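Periplasmic binding protein (Roseiflexus sp. RS-1, PDB 5GJ3) binds heme, here two molecules of it, in the periplasm and probably hands it on to a membrane transporter for uptake into the cell. Local coordinates at residues G13-T16 / E17-A21; F107-A111 / L112-Q116. All coordinates share one frame; numbering follows the deposited sequence.

Contact 1 (G13-T16 / E17-A21); sequences GDIT and EIIFA. With ZN (zinc ion), chain D.
With Thr16 OG1 beside its own backbone N (chi1 -60°), CG2 is thrown toward Phe20, and the methyl and the ring lie side by side, Thr16 CG2 3.9 Å from Phe20 CE2. The same ring presents its edge to the Thr16 carbonyl: Phe20 CD2 is 3.4 Å from Thr16 O and near in plane with it, while Phe20 N donates to that oxygen almost straight (171°). One residue earlier, Ile19 N bonds to Ile15 O at 2.9 Å, and the two side chains slant across each other, Ile15 CG2 4.2 Å from Ile19 CD1. These steps belong to helix 13-21, the crossover of the beta-alpha-beta unit between parallel strands 8-10 and 28-31. Thr16 OG1 turns back to Ser10 and to the Asn12 carbonyl, and Glu17 forms a salt bridge with Arg249. At the start of the helix Asp14 places CG between backbone N and carbonyl carbon (chi1 57°). Its OD2 grips a zinc ion at 2.1 Å and is hydrogen-bonded to Lys104; OD1 receives a weak bond from Ile15 N and may also accept from a water that binds the zinc at 1.9 Å. Asp70 and Asp94 complete the protein ligands of the metal.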
loop_
_atom_site.group_PDB
_atom_site.type_symbol
_atom_site.label_atom_id
_atom_site.label_comp_id
_atom_site.label_asym_id
_atom_site.label_seq_id
_atom_site.Cartn_x
_atom_site.Cartn_y
_atom_site.Cartn_z
ATOM N N GLY A 13 -6.269 -6.921 -1.208
ATOM C CA GLY A 13 -6.558 -5.743 -2.038
ATOM C C GLY A 13 -5.619 -5.442 -3.185
ATOM O O GLY A 13 -6.073 -5.057 -4.255
ATOM N N ASP A 14 -4.298 -5.615 -2.989
ATOM C CA ASP A 14 -3.336 -5.379 -4.063
ATOM C C ASP A 14 -3.345 -6.431 -5.222
ATOM O O ASP A 14 -3.185 -6.097 -6.429
ATOM C CB ASP A 14 -1.913 -5.197 -3.483
ATOM C CG ASP A 14 -1.426 -6.387 -2.630
ATOM O OD1 ASP A 14 -2.250 -7.194 -2.116
ATOM O OD2 ASP A 14 -0.181 -6.508 -2.445
ATOM N N ILE A 15 -3.593 -7.697 -4.864
ATOM C CA ILE A 15 -3.828 -8.762 -5.863
ATOM C C ILE A 15 -5.100 -8.480 -6.684
ATOM O O ILE A 15 -5.087 -8.551 -7.923
ATOM C CB ILE A 15 -3.932 -10.110 -5.145
ATOM C CG1 ILE A 15 -2.615 -10.348 -4.381
ATOM C CG2 ILE A 15 -4.217 -11.208 -6.170
ATOM C CD1 ILE A 15 -1.366 -10.386 -5.263
ATOM N N THR A 16 -6.172 -8.104 -6.002
ATOM C CA THR A 16 -7.420 -7.726 -6.692
ATOM C C THR A 16 -7.178 -6.595 -7.711
ATOM O O THR A 16 -7.556 -6.699 -8.872
ATOM C CB THR A 16 -8.468 -7.296 -5.671
ATOM O OG1 THR A 16 -8.741 -8.377 -4.774
ATOM C CG2 THR A 16 -9.778 -6.779 -6.343
ATOM N N GLU A 17 -6.486 -5.545 -7.284
ATOM C CA GLU A 17 -6.181 -4.407 -8.147
ATOM C C GLU A 17 -5.418 -4.877 -9.370
ATOM O O GLU A 17 -5.649 -4.413 -10.490
ATOM C CB GLU A 17 -5.358 -3.368 -7.386
ATOM C CG GLU A 17 -4.749 -2.313 -8.291
ATOM C CD GLU A 17 -4.250 -1.064 -7.535
ATOM O OE1 GLU A 17 -4.468 -0.904 -6.304
ATOM O OE2 GLU A 17 -3.663 -0.213 -8.201
ATOM N N ILE A 18 -4.510 -5.826 -9.164
ATOM C CA ILE A 18 -3.680 -6.295 -10.243
ATOM C C ILE A 18 -4.583 -7.138 -11.226
ATOM O O ILE A 18 -4.383 -7.070 -12.422
ATOM C CB ILE A 18 -2.522 -7.194 -9.719
ATOM C CG1 ILE A 18 -1.407 -6.338 -9.080
ATOM C CG2 ILE A 18 -1.968 -8.035 -10.875
ATOM C CD1 ILE A 18 -0.423 -7.182 -8.278
ATOM N N ILE A 19 -5.534 -7.927 -10.723
ATOM C CA ILE A 19 -6.388 -8.743 -11.622
ATOM C C ILE A 19 -7.161 -7.775 -12.541
ATOM O O ILE A 19 -7.261 -8.017 -13.765
ATOM C CB ILE A 19 -7.372 -9.639 -10.828
ATOM C CG1 ILE A 19 -6.599 -10.739 -10.047
ATOM C CG2 ILE A 19 -8.428 -10.301 -11.733
ATOM C CD1 ILE A 19 -7.409 -11.293 -8.868
ATOM N N PHE A 20 -7.727 -6.718 -11.930
ATOM C CA PHE A 20 -8.483 -5.707 -12.703
ATOM C C PHE A 20 -7.562 -4.973 -13.693
ATOM O O PHE A 20 -7.932 -4.787 -14.833
ATOM C CB PHE A 20 -9.233 -4.719 -11.767
ATOM C CG PHE A 20 -10.568 -5.256 -11.258
ATOM C CD1 PHE A 20 -11.742 -5.037 -11.979
ATOM C CD2 PHE A 20 -10.642 -5.945 -10.060
ATOM C CE1 PHE A 20 -12.946 -5.535 -11.533
ATOM C CE2 PHE A 20 -11.848 -6.438 -9.595
ATOM C CZ PHE A 20 -13.009 -6.244 -10.343
ATOM N N ALA A 21 -6.324 -4.658 -13.305
ATOM C CA ALA A 21 -5.381 -3.984 -14.216
ATOM C C ALA A 21 -4.961 -4.836 -15.383
ATOM O O ALA A 21 -4.560 -4.315 -16.473
ATOM C CB ALA A 21 -4.149 -3.488 -13.451
HETATM ZN ZN ZN D . 0.109 -7.709 -0.713
HETATM O O HOH W 1 -1.157 -7.773 0.770
#

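Contact 2 (F107-A111 / L112-Q116); sequences FVAQA and LGIPQ
At the C-terminal end of helix 100-111, Leu112 N bonds to Val108 O at 3.0 Å, Gly113 has positive phi (73°), and Ile114 N reaches back to Ala109 O at 2.8 Å in a nearly straight bond (173°). That oxygen also takes a weak bond from Leu112 N, whereas Gly113 N approaches Gln110 O at 3.1 Å from above the carbonyl plane. Val108 and Leu112 run alongside each other and point the same way, the CG1 methyl of Val108 3.8 Å from CD1 of Leu112. Leu112 carries CG beside its backbone N, which brings CG to 3.4 Å from Val108 O and directs CD1 along the valine; CD2, the other branch, lies against the Ala111 carbonyl. Val108, which is buried, packs on helix 13-21, and Leu112 touches Leu66 and Met24. Cutting the Leu112 side chain back to an alanine is likely to open a gap beside Val108 CG1 and leave Leu66 and Met24 with less to pack on. Beyond the glycine, Ile114 sets CG1 between its N and carbonyl carbon, where it folds back on the end of the helix, 3.6 Å from Ala109 O and 4.2 Å from Ala109 CB. Its side chain also touches Leu22 and Met24. Ile114 occupies the N-cap position of helix 115-136, which puts Pro115 in the first turn of that helix. The positive-phi glycine, the amides of Gly113 and Ile114 bonding to the carbonyls of Gln110 and Ala109, and the apolar meeting of Ala109 with Ile114 beyond it are characteristic of a Schellman motif closing the C-terminal end of a helix.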
loop_
_atom_site.group_PDB
_atom_site.type_symbol
_atom_site.label_atom_id
_atom_site.label_comp_id
_atom_site.label_asym_id
_atom_site.label_seq_id
_atom_site.Cartn_x
_atom_site.Cartn_y
_atom_site.Cartn_z
ATOM N N PHE A 107 3.067 -13.130 -11.149
ATOM C CA PHE A 107 2.395 -14.218 -10.429
ATOM C C PHE A 107 0.903 -14.320 -10.833
ATOM O O PHE A 107 0.410 -15.410 -11.184
ATOM C CB PHE A 107 2.561 -14.021 -8.922
ATOM C CG PHE A 107 1.488 -14.676 -8.077
ATOM C CD1 PHE A 107 1.532 -16.053 -7.818
ATOM C CD2 PHE A 107 0.502 -13.891 -7.456
ATOM C CE1 PHE A 107 0.571 -16.666 -6.963
ATOM C CE2 PHE A 107 -0.436 -14.465 -6.598
ATOM C CZ PHE A 107 -0.416 -15.888 -6.337
ATOM N N VAL A 108 0.215 -13.194 -10.829
ATOM C CA VAL A 108 -1.213 -13.188 -11.183
ATOM C C VAL A 108 -1.360 -13.549 -12.668
ATOM O O VAL A 108 -2.259 -14.363 -13.052
ATOM C CB VAL A 108 -1.892 -11.844 -10.881
ATOM C CG1 VAL A 108 -3.350 -11.831 -11.415
ATOM C CG2 VAL A 108 -1.913 -11.553 -9.364
ATOM N N ALA A 109 -0.506 -12.970 -13.506
ATOM C CA ALA A 109 -0.615 -13.245 -14.953
ATOM C C ALA A 109 -0.455 -14.731 -15.286
ATOM O O ALA A 109 -1.193 -15.248 -16.166
ATOM C CB ALA A 109 0.365 -12.413 -15.786
ATOM N N GLN A 110 0.497 -15.396 -14.623
ATOM C CA GLN A 110 0.710 -16.829 -14.850
ATOM C C GLN A 110 -0.504 -17.631 -14.399
ATOM O O GLN A 110 -0.920 -18.489 -15.149
ATOM C CB GLN A 110 2.005 -17.410 -14.211
ATOM C CG GLN A 110 2.266 -18.888 -14.621
ATOM C CD GLN A 110 3.638 -19.473 -14.237
ATOM O OE1 GLN A 110 4.586 -18.736 -14.060
ATOM N NE2 GLN A 110 3.753 -20.835 -14.134
ATOM N N ALA A 111 -1.075 -17.336 -13.215
ATOM C CA ALA A 111 -2.270 -18.049 -12.695
ATOM C C ALA A 111 -3.482 -17.907 -13.609
ATOM O O ALA A 111 -4.384 -18.802 -13.657
ATOM C CB ALA A 111 -2.645 -17.569 -11.292
ATOM N N LEU A 112 -3.528 -16.772 -14.305
ATOM C CA LEU A 112 -4.652 -16.476 -15.179
ATOM C C LEU A 112 -4.375 -16.859 -16.614
ATOM O O LEU A 112 -5.264 -16.665 -17.459
ATOM C CB LEU A 112 -5.057 -14.967 -15.081
ATOM C CG LEU A 112 -5.580 -14.533 -13.708
ATOM C CD1 LEU A 112 -6.152 -13.116 -13.593
ATOM C CD2 LEU A 112 -6.588 -15.530 -13.172
ATOM N N GLY A 113 -3.143 -17.332 -16.906
ATOM C CA GLY A 113 -2.789 -17.846 -18.240
ATOM C C GLY A 113 -2.638 -16.721 -19.286
ATOM O O GLY A 113 -2.989 -16.909 -20.485
ATOM N N ILE A 114 -2.126 -15.559 -18.838
ATOM C CA ILE A 114 -1.937 -14.396 -19.705
ATOM C C ILE A 114 -0.538 -13.817 -19.492
ATOM O O ILE A 114 -0.402 -12.629 -19.195
ATOM C CB ILE A 114 -3.037 -13.306 -19.479
ATOM C CG1 ILE A 114 -3.227 -12.970 -17.979
ATOM C CG2 ILE A 114 -4.406 -13.767 -20.006
ATOM C CD1 ILE A 114 -4.192 -11.830 -17.667
ATOM N N PRO A 115 0.523 -14.643 -19.625
ATOM C CA PRO A 115 1.876 -14.109 -19.277
ATOM C C PRO A 115 2.326 -12.889 -20.106
ATOM O O PRO A 115 3.174 -12.058 -19.638
ATOM C CB PRO A 115 2.805 -15.306 -19.573
ATOM C CG PRO A 115 2.046 -16.061 -20.667
ATOM C CD PRO A 115 0.632 -16.019 -20.173
ATOM N N GLN A 116 1.793 -12.782 -21.322
ATOM C CA GLN A 116 2.129 -11.650 -22.227
ATOM C C GLN A 116 1.508 -10.351 -21.749
ATOM O O GLN A 116 2.166 -9.338 -21.741
ATOM C CB GLN A 116 1.697 -11.914 -23.682
ATOM C CG GLN A 116 2.796 -11.635 -24.688
ATOM C CD GLN A 116 4.087 -12.385 -24.357
ATOM O OE1 GLN A 116 4.064 -13.582 -24.047
ATOM N NE2 GLN A 116 5.224 -11.676 -24.410
#

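Overall arrangement
Contacts 1 and 2 lie about 13 Å apart between centres, on neighbouring helices that pack against each other in the same domain. Val108 joins them: its CG1 is 3.7 Å from Ile19 CG1 and its CB 3.8 Å from Ile18 CG2, while Leu112 CD1 meets Ile19 CG2 at 4.1 Å. Helix 100-111 carries the Schellman turn around Gly113 at its end and, earlier, Lys104, which hydrogen-bonds to the zinc ligand Asp14. The side chain of Asp14 is about 6 Å from a bound heme, which puts the zinc end of contact 1 close to the heme pocket, whereas contact 2 sits farther out, its centre about 22 Å from the chain centre.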